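Local atomic coordinates of proliferating cell nuclear antigen (Entamoeba histolytica, PDB entry 3P91), a protein that probably acts as a ring-shaped processivity factor that encircles DNA and tethers DNA polymerase delta to its template during replication. Residues A15-K18 with R19-E22. Numbering follows the deposited sequence.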
ATOM      1  N   ALA A  15      13.899   5.650 -18.199  1.00 32.49           N
ATOM      2  CA  ALA A  15      12.461   5.588 -17.967  1.00 30.67           C
ATOM      3  C   ALA A  15      11.720   5.040 -19.181  1.00 27.28           C
ATOM      4  O   ALA A  15      10.782   4.258 -19.043  1.00 28.56           O
ATOM      5  CB  ALA A  15      11.931   6.959 -17.604  1.00 29.86           C
ATOM      6  N   LEU A  16      12.152   5.450 -20.368  1.00 26.03           N
ATOM      7  CA  LEU A  16      11.503   5.049 -21.613  1.00 25.93           C
ATOM      8  C   LEU A  16      11.370   3.532 -21.758  1.00 24.46           C
ATOM      9  O   LEU A  16      10.291   3.023 -22.051  1.00 25.43           O
ATOM     10  CB  LEU A  16      12.253   5.642 -22.815  1.00 28.88           C
ATOM     11  CG  LEU A  16      11.642   5.633 -24.225  1.00 22.26           C
ATOM     12  CD1 LEU A  16      11.930   4.343 -24.968  1.00 21.23           C
ATOM     13  CD2 LEU A  16      10.150   5.902 -24.155  1.00 24.53           C
ATOM     14  N   PHE A  17      12.462   2.807 -21.551  1.00 23.73           N
ATOM     15  CA  PHE A  17      12.445   1.365 -21.757  1.00 22.89           C
ATOM     16  C   PHE A  17      11.752   0.607 -20.625  1.00 23.72           C
ATOM     17  O   PHE A  17      11.160  -0.448 -20.843  1.00 23.21           O
ATOM     18  CB  PHE A  17      13.863   0.847 -21.955  1.00 24.08           C
ATOM     19  CG  PHE A  17      13.928  -0.555 -22.482  1.00 24.56           C
ATOM     20  CD1 PHE A  17      13.315  -0.886 -23.678  1.00 25.05           C
ATOM     21  CD2 PHE A  17      14.620  -1.536 -21.796  1.00 22.75           C
ATOM     22  CE1 PHE A  17      13.381  -2.176 -24.174  1.00 24.45           C
ATOM     23  CE2 PHE A  17      14.692  -2.824 -22.285  1.00 23.66           C
ATOM     24  CZ  PHE A  17      14.069  -3.146 -23.478  1.00 24.60           C
ATOM     25  N   LYS A  18      11.835   1.144 -19.416  1.00 25.01           N
ATOM     26  CA  LYS A  18      11.104   0.592 -18.284  1.00 25.10           C
ATOM     27  C   LYS A  18       9.607   0.713 -18.507  1.00 22.64           C
ATOM     28  O   LYS A  18       8.853  -0.225 -18.266  1.00 24.26           O
ATOM     29  CB  LYS A  18      11.495   1.318 -16.999  1.00 28.47           C
ATOM     30  CG  LYS A  18      12.970   1.182 -16.649  1.00 30.63           C
ATOM     31  CD  LYS A  18      13.349   1.978 -15.407  1.00 31.90           C
ATOM     32  CE  LYS A  18      12.677   1.426 -14.171  1.00 34.15           C
ATOM     33  NZ  LYS A  18      13.286   2.014 -12.959  1.00 39.55           N
ATOM     34  N   ARG A  19       9.183   1.880 -18.969  1.00 22.75           N
ATOM     35  CA  ARG A  19       7.778   2.124 -19.267  1.00 22.41           C
ATOM     36  C   ARG A  19       7.282   1.272 -20.428  1.00 22.79           C
ATOM     37  O   ARG A  19       6.170   0.756 -20.405  1.00 23.90           O
ATOM     38  CB  ARG A  19       7.572   3.599 -19.569  1.00 22.17           C
ATOM     39  CG  ARG A  19       7.828   4.444 -18.371  1.00 21.03           C
ATOM     40  CD  ARG A  19       7.895   5.906 -18.708  1.00 24.27           C
ATOM     41  NE  ARG A  19       7.960   6.679 -17.473  1.00 30.61           N
ATOM     42  CZ  ARG A  19       8.235   7.976 -17.407  1.00 33.37           C
ATOM     43  NH1 ARG A  19       8.480   8.658 -18.521  1.00 32.19           N
ATOM     44  NH2 ARG A  19       8.271   8.585 -16.225  1.00 29.98           N
ATOM     45  N   VAL A  20       8.119   1.130 -21.447  1.00 24.71           N
ATOM     46  CA  VAL A  20       7.811   0.262 -22.570  1.00 22.39           C
ATOM     47  C   VAL A  20       7.513  -1.150 -22.079  1.00 22.63           C
ATOM     48  O   VAL A  20       6.469  -1.721 -22.395  1.00 22.45           O
ATOM     49  CB  VAL A  20       8.981   0.238 -23.560  1.00 20.81           C
ATOM     50  CG1 VAL A  20       8.920  -0.990 -24.459  1.00 20.52           C
ATOM     51  CG2 VAL A  20       9.006   1.513 -24.364  1.00 19.16           C
ATOM     52  N   VAL A  21       8.430  -1.694 -21.289  1.00 21.91           N
ATOM     53  CA  VAL A  21       8.319  -3.064 -20.796  1.00 23.29           C
ATOM     54  C   VAL A  21       7.119  -3.329 -19.864  1.00 24.79           C
ATOM     55  O   VAL A  21       6.531  -4.411 -19.899  1.00 27.69           O
ATOM     56  CB  VAL A  21       9.643  -3.517 -20.156  1.00 22.74           C
ATOM     57  CG1 VAL A  21       9.488  -4.860 -19.476  1.00 23.10           C
ATOM     58  CG2 VAL A  21      10.712  -3.580 -21.216  1.00 22.44           C
ATOM     59  N   GLU A  22       6.753  -2.357 -19.035  1.00 23.42           N
ATOM     60  CA  GLU A  22       5.532  -2.473 -18.239  1.00 24.05           C
ATOM     61  C   GLU A  22       4.298  -2.532 -19.125  1.00 25.50           C
ATOM     62  O   GLU A  22       3.492  -3.456 -19.039  1.00 27.71           O
ATOM     63  CB  GLU A  22       5.399  -1.291 -17.287  1.00 25.31           C
ATOM     64  CG  GLU A  22       6.329  -1.387 -16.114  1.00 26.79           C
ATOM     65  CD  GLU A  22       6.393  -2.798 -15.588  1.00 31.19           C
ATOM     66  OE1 GLU A  22       7.486  -3.401 -15.639  1.00 32.48           O
ATOM     67  OE2 GLU A  22       5.343  -3.312 -15.138  1.00 32.13           O
TER
HETATM   68  O   HOH W   1      10.020  -2.643 -16.514  1.00 28.40           O
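Val21 lays one methyl, CG2, squarely over a face of the Phe17 ring, one helical turn back: CG2 sits 4.1 Å from the ring centroid and only 11° off the normal, a CH-pi contact. Both first torsions bring this about. Phe17 swings CG anti to its own nitrogen (chi1 -167°), which sets CG beside the carbonyl carbon and leans the ring outward and toward the C-terminal end of the helix, within range of Val21, while CG2 of Val21 lies anti to the carbonyl carbon and so reaches back to meet it. Leu16 and Val20 repeat the spacing, with Leu16 CD1 resting 4.1 Å from Val20 CG2. On another side of the helix, Arg19 runs extended from CG to NE past the carbonyl oxygen of Ala15, and its guanidinium lies flat over the Ala15 methyl, CZ being 3.8 Å from CB.

All of this belongs to helix 14-25 of the N-terminal PCNA domain. Its apolar flank packs on strand 52-57, through Ile57 and Leu55, and on Leu80 and Leu84 of the neighbouring helix 77-84; the Phe17 ring also stacks with Phe11. In PCNA rings such helices line the central channel through which DNA passes.

The backbone bonds keep the i to i+4 pattern, from Arg19 N to Ala15 O at 2.9 Å through to Glu22 N to Lys18 O at 3.1 Å. That last oxygen takes a second donor, a water that also gives a hydrogen bond of 2.8 Å to Glu22 OE1. The other carboxylate oxygen, OE2, forms a salt bridge with Lys25, whereas Lys18 sends its ammonium group to the carbonyl oxygen of Leu87.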